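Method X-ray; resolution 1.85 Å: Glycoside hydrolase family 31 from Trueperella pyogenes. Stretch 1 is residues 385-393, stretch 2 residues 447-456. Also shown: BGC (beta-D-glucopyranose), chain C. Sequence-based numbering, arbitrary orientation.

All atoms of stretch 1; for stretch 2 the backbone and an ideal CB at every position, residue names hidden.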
# COMPACT_ATOMS: atom_id res chain seq x y z
N ILE A 385 19.87 2.83 -4.78
CA ILE A 385 18.45 3.10 -5.07
C ILE A 385 18.08 4.49 -4.53
O ILE A 385 18.39 4.79 -3.38
CB ILE A 385 17.56 2.04 -4.38
CG1 ILE A 385 17.95 0.61 -4.78
CG2 ILE A 385 16.07 2.31 -4.61
CD1 ILE A 385 17.63 0.21 -6.18
N LEU A 386 17.40 5.33 -5.33
CA LEU A 386 16.96 6.64 -4.88
C LEU A 386 15.45 6.72 -4.72
O LEU A 386 14.69 6.19 -5.56
CB LEU A 386 17.38 7.73 -5.88
CG LEU A 386 18.88 7.85 -6.18
CD1 LEU A 386 19.13 9.05 -7.08
CD2 LEU A 386 19.70 7.96 -4.90
N TRP A 387 15.03 7.45 -3.70
CA TRP A 387 13.62 7.64 -3.36
C TRP A 387 12.92 8.62 -4.29
O TRP A 387 13.52 9.60 -4.75
CB TRP A 387 13.56 8.18 -1.93
CG TRP A 387 12.22 8.35 -1.27
CD1 TRP A 387 11.60 7.46 -0.45
CD2 TRP A 387 11.38 9.51 -1.29
NE1 TRP A 387 10.43 7.99 0.03
CE2 TRP A 387 10.27 9.24 -0.47
CE3 TRP A 387 11.46 10.75 -1.91
CZ2 TRP A 387 9.22 10.16 -0.27
CZ3 TRP A 387 10.45 11.67 -1.71
CH2 TRP A 387 9.34 11.36 -0.89
N GLN A 388 11.66 8.33 -4.55
CA GLN A 388 10.75 9.13 -5.37
C GLN A 388 9.37 9.16 -4.76
O GLN A 388 9.02 8.29 -3.94
CB GLN A 388 10.66 8.53 -6.77
CG GLN A 388 11.95 8.66 -7.58
CD GLN A 388 12.19 10.06 -8.07
OE1 GLN A 388 11.75 10.43 -9.14
NE2 GLN A 388 12.90 10.86 -7.29
N ILE A 389 8.58 10.16 -5.20
CA ILE A 389 7.18 10.32 -4.83
C ILE A 389 6.43 10.80 -6.11
O ILE A 389 7.00 11.61 -6.88
CB ILE A 389 7.05 11.35 -3.68
CG1 ILE A 389 5.62 11.50 -3.17
CG2 ILE A 389 7.52 12.73 -4.13
CD1 ILE A 389 5.19 10.38 -2.30
N PRO A 390 5.20 10.31 -6.37
CA PRO A 390 4.50 10.74 -7.61
C PRO A 390 3.65 11.99 -7.33
O PRO A 390 2.42 11.97 -7.47
CB PRO A 390 3.64 9.53 -7.94
CG PRO A 390 3.27 8.96 -6.60
CD PRO A 390 4.37 9.34 -5.62
N LEU A 391 4.33 13.03 -6.89
CA LEU A 391 3.75 14.32 -6.53
C LEU A 391 4.75 15.43 -6.86
O LEU A 391 5.96 15.22 -6.85
CB LEU A 391 3.40 14.41 -5.05
CG LEU A 391 2.24 13.51 -4.56
CD1 LEU A 391 2.14 13.51 -3.05
CD2 LEU A 391 0.92 13.94 -5.18
N GLN A 392 4.23 16.62 -7.15
CA GLN A 392 5.06 17.78 -7.46
C GLN A 392 4.62 18.86 -6.51
O GLN A 392 3.49 19.39 -6.65
CB GLN A 392 4.85 18.22 -8.91
CG GLN A 392 5.70 19.41 -9.32
CD GLN A 392 7.15 19.05 -9.62
OE1 GLN A 392 7.43 18.15 -10.41
NE2 GLN A 392 8.07 19.78 -9.02
N LYS A 393 5.46 19.18 -5.53
CA LYS A 393 5.13 20.20 -4.55
C LYS A 393 4.81 21.53 -5.23
O LYS A 393 5.36 21.85 -6.27
CB LYS A 393 6.26 20.43 -3.56
CG LYS A 393 6.56 19.31 -2.58
CD LYS A 393 7.78 19.67 -1.75
CE LYS A 393 7.91 18.78 -0.51
NZ LYS A 393 9.02 19.18 0.39
N UNK A 447 7.02 11.75 -19.85
CA UNK A 447 7.27 13.13 -19.45
C UNK A 447 7.84 13.18 -18.03
O UNK A 447 8.83 13.84 -17.77
CB UNK A 447 5.98 13.95 -19.54
N UNK A 448 7.17 12.49 -17.11
CA UNK A 448 7.59 12.47 -15.73
C UNK A 448 8.97 11.83 -15.55
O UNK A 448 9.84 12.40 -14.87
CB UNK A 448 6.55 11.73 -14.89
N UNK A 449 9.19 10.68 -16.17
CA UNK A 449 10.44 9.95 -15.97
C UNK A 449 11.63 10.56 -16.74
O UNK A 449 12.77 10.37 -16.35
CB UNK A 449 10.25 8.49 -16.39
N UNK A 450 11.38 11.27 -17.83
CA UNK A 450 12.45 11.91 -18.58
C UNK A 450 13.20 12.92 -17.70
O UNK A 450 14.41 13.06 -17.82
CB UNK A 450 11.89 12.60 -19.82
N UNK A 451 12.48 13.58 -16.80
CA UNK A 451 13.11 14.46 -15.80
C UNK A 451 14.18 13.74 -14.94
O UNK A 451 15.12 14.38 -14.44
CB UNK A 451 12.03 15.04 -14.88
N UNK A 452 14.03 12.43 -14.75
CA UNK A 452 14.94 11.59 -13.95
C UNK A 452 15.92 10.75 -14.73
O UNK A 452 16.72 10.02 -14.12
CB UNK A 452 14.11 10.65 -13.07
N UNK A 453 15.86 10.80 -16.07
CA UNK A 453 16.62 9.88 -16.90
C UNK A 453 18.12 9.99 -16.65
O UNK A 453 18.82 8.98 -16.59
CB UNK A 453 16.32 10.14 -18.38
N UNK A 454 18.60 11.22 -16.48
CA UNK A 454 20.06 11.44 -16.23
C UNK A 454 20.58 10.73 -14.97
O UNK A 454 21.76 10.35 -14.93
CB UNK A 454 20.34 12.94 -16.10
N UNK A 455 19.72 10.53 -13.98
CA UNK A 455 20.11 9.78 -12.76
C UNK A 455 20.54 8.37 -13.10
O UNK A 455 21.49 7.86 -12.52
CB UNK A 455 18.96 9.73 -11.76
N UNK A 456 19.83 7.75 -14.04
CA UNK A 456 20.11 6.39 -14.48
C UNK A 456 21.22 6.40 -15.55
O UNK A 456 22.18 5.65 -15.44
CB UNK A 456 18.84 5.73 -15.02
C2 BGC C . 7.91 5.56 3.31
C3 BGC C . 9.06 5.56 4.33
C4 BGC C . 10.02 6.70 4.00
C5 BGC C . 9.27 8.04 3.94
C6 BGC C . 10.21 9.12 3.42
C1 BGC C . 7.68 6.82 2.44
O2 BGC C . 6.78 4.69 3.55
O3 BGC C . 9.73 4.30 4.31
O4 BGC C . 11.07 6.77 4.98
O5 BGC C . 8.07 8.02 3.12
O6 BGC C . 9.63 10.42 3.56

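Position 447 lies on a helix (phi/psi -60/-50), with its CA-to-CB bond sideways to stretch 1 and nothing of that stretch within 5.5 Å of the ideal CB. Almost any helix-compatible residue would suit; it is Trp447, whose end comes nearer but makes no contact.

Position 448 is more demanding. Its CA-to-CB bond points toward stretch 1, yet the CA of 448 and the CA of Pro390, its nearest across the stretches, are 8.9 Å apart, so only a long or broad side chain could make contact. What waits there is the loop with the carbonyls of Ile389 and Leu391 and the amide end of Gln392; an aromatic, a long aliphatic chain or a long donor could each use it. The residue is Trp448, with chi1 t, and its six-membered ring spans the gap. Ile389 O lies 3.6 Å from Trp448 CZ2 and Leu391 O 3.6 Å from Trp448 CH2, both at the ring edge near its plane, where the C-H groups carry slight positive charge. Gln392 OE1 approaches Trp448 CZ3 to 3.6 Å obliquely.

Positions 449, 450 and 451 meet nothing of stretch 1 at their ideal CB atoms, and the visible atoms hardly restrict them. They are Thr449, Glu450 and Gln451, the last with its amide hydrogen-bonded elsewhere in the structure. A type I turn runs from Glu450 to position 453.

At 452 the CA-to-CB bond points toward stretch 1, and the ideal CB is 4.6 Å from Gln388 OE1. A side-chain carbonyl oxygen so near favours a donor: lysine, arginine, glutamine or a shorter polar residue would be plausible. Arg452 is found. Its NE donates to Gln388 OE1 (2.7 Å, 136°), which lies at the guanidinium edge, while Gln388 NE2 is turned to Trp387 O at 2.9 Å, consistent with OE1 as the acceptor. Arg452 NH1 also reaches back to Trp448 O (3.0 Å), tying Arg452 to Trp448. A water 2.7 Å from Gln392 OE1 accepts from Arg452 NH2 at 2.7 Å; another accepts from Ile389 N at 3.1 Å and, weakly, from Arg452 NH2 at 3.2 Å.

Positions 453 and 454 are out of reach of stretch 1, so many residues would fit. Arg453 forms a salt bridge from its NE to Glu450 OE1 (2.8 Å); Tyr454 OH is hydrogen-bonded elsewhere.

Position 455 is helical and points toward stretch 1, its ideal CB 4.7 Å from Leu386 CD1. An apolar residue such as leucine, isoleucine, valine or methionine would suit. Leu455 places CD2 4.2 Å from Leu386 CD1, an apolar contact.

Position 456, out of reach, could hold many residues; it is Val456.

Stretch 2 (447-456) WWTEQRRYLV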
# COMPACT_ATOMS: atom_id res chain seq x y z
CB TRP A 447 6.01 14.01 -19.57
CG TRP A 447 6.36 15.45 -19.52
CD1 TRP A 447 6.52 16.29 -20.58
CD2 TRP A 447 6.63 16.22 -18.35
NE1 TRP A 447 6.87 17.55 -20.15
CE2 TRP A 447 6.96 17.53 -18.78
CE3 TRP A 447 6.63 15.94 -16.98
CZ2 TRP A 447 7.27 18.55 -17.90
CZ3 TRP A 447 6.97 16.95 -16.10
CH2 TRP A 447 7.29 18.24 -16.57
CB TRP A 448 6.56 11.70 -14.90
CG TRP A 448 6.83 11.71 -13.43
CD1 TRP A 448 7.29 10.68 -12.66
CD2 TRP A 448 6.68 12.82 -12.54
NE1 TRP A 448 7.41 11.07 -11.36
CE2 TRP A 448 7.03 12.38 -11.25
CE3 TRP A 448 6.26 14.15 -12.70
CZ2 TRP A 448 6.99 13.20 -10.14
CZ3 TRP A 448 6.24 14.98 -11.60
CH2 TRP A 448 6.58 14.49 -10.32
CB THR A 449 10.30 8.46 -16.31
OG1 THR A 449 9.80 8.32 -17.65
CG2 THR A 449 9.36 7.77 -15.32
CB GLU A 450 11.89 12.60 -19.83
CG GLU A 450 12.94 13.06 -20.82
CD GLU A 450 13.81 11.94 -21.39
OE1 GLU A 450 13.40 10.77 -21.45
OE2 GLU A 450 14.95 12.27 -21.81
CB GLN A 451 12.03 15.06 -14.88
CG GLN A 451 10.93 15.89 -15.56
CD GLN A 451 11.32 17.35 -15.78
OE1 GLN A 451 11.83 18.01 -14.87
NE2 GLN A 451 11.06 17.88 -16.99
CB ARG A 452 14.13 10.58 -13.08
CG ARG A 452 13.42 11.21 -11.93
CD ARG A 452 11.99 11.61 -12.26
NE ARG A 452 11.50 12.31 -11.09
CZ ARG A 452 10.63 13.30 -11.06
NH1 ARG A 452 10.03 13.76 -12.17
NH2 ARG A 452 10.34 13.84 -9.89
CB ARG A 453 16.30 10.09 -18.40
CG ARG A 453 17.11 9.20 -19.35
CD ARG A 453 16.65 9.37 -20.80
NE ARG A 453 15.33 8.79 -20.97
CZ ARG A 453 15.06 7.49 -21.08
NH1 ARG A 453 16.03 6.58 -21.04
NH2 ARG A 453 13.80 7.10 -21.19
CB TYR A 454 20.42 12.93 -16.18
CG TYR A 454 20.25 13.55 -14.82
CD1 TYR A 454 19.01 14.05 -14.39
CD2 TYR A 454 21.32 13.63 -13.93
CE1 TYR A 454 18.87 14.62 -13.15
CE2 TYR A 454 21.18 14.19 -12.68
CZ TYR A 454 19.95 14.68 -12.29
OH TYR A 454 19.83 15.24 -11.05
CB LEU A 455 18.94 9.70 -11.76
CG LEU A 455 18.46 11.04 -11.22
CD1 LEU A 455 17.16 10.83 -10.46
CD2 LEU A 455 19.54 11.70 -10.35
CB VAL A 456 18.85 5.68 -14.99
CG1 VAL A 456 19.17 4.26 -15.35
CG2 VAL A 456 17.76 5.66 -13.92
O HOH W 1 9.62 12.39 -7.14
O HOH W 2 9.35 16.37 -9.68
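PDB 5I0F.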